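Probable 2-dehydro-3-deoxygalactonokinase DgoK1 (Sinorhizobium meliloti, PDB 3T69) probably phosphorylates 2-dehydro-3-deoxy-D-galactonate at its 6-position with ATP, a step in the breakdown of galactose through the DeLey-Doudoroff pathway. Local coordinates at residues G197-A200 with F201-V205. Numbering follows the deposited sequence.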
ATOM      1  N   GLY B 197     -13.673 -18.692  -2.588  1.00 68.63           N
ATOM      2  CA  GLY B 197     -13.311 -20.043  -2.158  1.00 67.70           C
ATOM      3  C   GLY B 197     -11.951 -20.472  -2.660  1.00 66.89           C
ATOM      4  O   GLY B 197     -11.295 -21.305  -2.025  1.00 66.47           O
ATOM      5  N   SER B 198     -11.536 -19.897  -3.800  1.00 66.44           N
ATOM      6  CA  SER B 198     -10.276 -20.262  -4.476  1.00 65.48           C
ATOM      7  C   SER B 198      -9.169 -20.301  -3.454  1.00 64.56           C
ATOM      8  O   SER B 198      -9.142 -19.480  -2.528  1.00 64.40           O
ATOM      9  CB  SER B 198      -9.924 -19.300  -5.614  1.00 65.59           C
ATOM     10  OG  SER B 198      -9.249 -18.148  -5.128  1.00 66.46           O
ATOM     11  N   ALA B 199      -8.291 -21.289  -3.611  1.00 63.68           N
ATOM     12  CA  ALA B 199      -7.178 -21.512  -2.689  1.00 62.11           C
ATOM     13  C   ALA B 199      -6.157 -20.378  -2.785  1.00 60.73           C
ATOM     14  O   ALA B 199      -5.494 -20.057  -1.798  1.00 60.74           O
ATOM     15  CB  ALA B 199      -6.525 -22.872  -2.958  1.00 62.17           C
ATOM     16  N   ALA B 200      -6.043 -19.774  -3.967  1.00 59.21           N
ATOM     17  CA  ALA B 200      -5.207 -18.594  -4.127  1.00 58.68           C
ATOM     18  C   ALA B 200      -5.491 -17.608  -2.970  1.00 58.55           C
ATOM     19  O   ALA B 200      -4.553 -17.163  -2.285  1.00 58.55           O
ATOM     20  CB  ALA B 200      -5.413 -17.950  -5.484  1.00 58.02           C
ATOM     21  N   PHE B 201      -6.775 -17.354  -2.695  1.00 57.67           N
ATOM     22  CA  PHE B 201      -7.176 -16.446  -1.622  1.00 56.65           C
ATOM     23  C   PHE B 201      -6.806 -16.846  -0.197  1.00 55.89           C
ATOM     24  O   PHE B 201      -6.218 -16.035   0.529  1.00 56.81           O
ATOM     25  CB  PHE B 201      -8.660 -16.053  -1.713  1.00 56.82           C
ATOM     26  CG  PHE B 201      -9.105 -15.112  -0.621  1.00 56.79           C
ATOM     27  CD1 PHE B 201      -8.789 -13.746  -0.676  1.00 59.06           C
ATOM     28  CD2 PHE B 201      -9.820 -15.583   0.476  1.00 56.59           C
ATOM     29  CE1 PHE B 201      -9.193 -12.861   0.362  1.00 58.37           C
ATOM     30  CE2 PHE B 201     -10.219 -14.718   1.524  1.00 57.11           C
ATOM     31  CZ  PHE B 201      -9.914 -13.351   1.459  1.00 56.46           C
ATOM     32  N   THR B 202      -7.146 -18.050   0.241  1.00 54.44           N
ATOM     33  CA  THR B 202      -6.854 -18.409   1.639  1.00 53.28           C
ATOM     34  C   THR B 202      -5.391 -18.737   1.882  1.00 53.65           C
ATOM     35  O   THR B 202      -4.933 -18.674   3.036  1.00 53.97           O
ATOM     36  CB  THR B 202      -7.730 -19.581   2.191  1.00 53.28           C
ATOM     37  OG1 THR B 202      -7.539 -20.771   1.397  1.00 51.45           O
ATOM     38  CG2 THR B 202      -9.188 -19.184   2.216  1.00 52.73           C
ATOM     39  N   ASP B 203      -4.664 -19.135   0.828  1.00 53.60           N
ATOM     40  CA  ASP B 203      -3.205 -19.286   0.953  1.00 54.20           C
ATOM     41  C   ASP B 203      -2.575 -17.928   1.310  1.00 52.63           C
ATOM     42  O   ASP B 203      -1.815 -17.851   2.287  1.00 52.87           O
ATOM     43  CB  ASP B 203      -2.541 -19.833  -0.328  1.00 55.57           C
ATOM     44  CG  ASP B 203      -2.888 -21.301  -0.626  1.00 58.93           C
ATOM     45  OD1 ASP B 203      -3.325 -22.032   0.312  1.00 59.02           O
ATOM     46  OD2 ASP B 203      -2.703 -21.699  -1.827  1.00 60.85           O
ATOM     47  N   ALA B 204      -2.925 -16.887   0.532  1.00 50.55           N
ATOM     48  CA  ALA B 204      -2.467 -15.509   0.729  1.00 49.14           C
ATOM     49  C   ALA B 204      -2.719 -15.038   2.154  1.00 48.87           C
ATOM     50  O   ALA B 204      -1.785 -14.569   2.848  1.00 49.43           O
ATOM     51  CB  ALA B 204      -3.128 -14.595  -0.242  1.00 48.25           C
ATOM     52  N   VAL B 205      -3.962 -15.224   2.605  1.00 47.46           N
ATOM     53  CA  VAL B 205      -4.388 -14.869   3.964  1.00 45.90           C
ATOM     54  C   VAL B 205      -3.613 -15.617   5.013  1.00 46.31           C
ATOM     55  O   VAL B 205      -3.286 -15.069   6.061  1.00 46.84           O
ATOM     56  CB  VAL B 205      -5.920 -15.152   4.197  1.00 45.37           C
ATOM     57  CG1 VAL B 205      -6.310 -14.912   5.632  1.00 42.97           C
ATOM     58  CG2 VAL B 205      -6.783 -14.337   3.260  1.00 42.07           C
TER
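Ser198 and Phe201 meet where the chain winds into helix 199-210, and the first turn of that helix illustrates how a helix start can be packed on one side and open on the other. Ser198 holds the N-cap position. Its OG lies between the backbone N and the carbonyl carbon (chi1 84°), which brings Ser198 OG to 3.6 Å from Phe201 N and also near Phe201 CB; the same oxygen makes a weak hydrogen bond back to Ala195 O. The carbonyl of Ser198 takes a weak, bent bond from the Phe201 amide (N to O 3.2 Å, 128° at the hydrogen). Regular helical bonding follows, with Asp203 N at 2.9 Å from Ala199 O and Ala204 N at 3.3 Å from Ala200 O.

The close packing lies on the side of Phe201. Its CG stands anti to the backbone N (chi1 -180°), sending the ring off the turn and into the protein, where Val205 CG2 lies over one face, 3.7 Å above the plane and offset toward the rim. Ser241 and Ile245 of helix 233-252, together with Leu273 and Ala277 of helix 268-280, also touch the Phe201 side chain, while Ala200 meets Asp235 and Ala238.

Ala199 and Asp203, by contrast, form the solvent side. Here the carboxylate folds back over its own turn, yet contact is slight: Asp203 OD2 comes within 4.2 Å of Ala199 CB. The whole is typical of the N-terminal turn of an amphipathic helix, with a serine at its N-cap position, packed through Phe201 against helices 233-252 and 268-280.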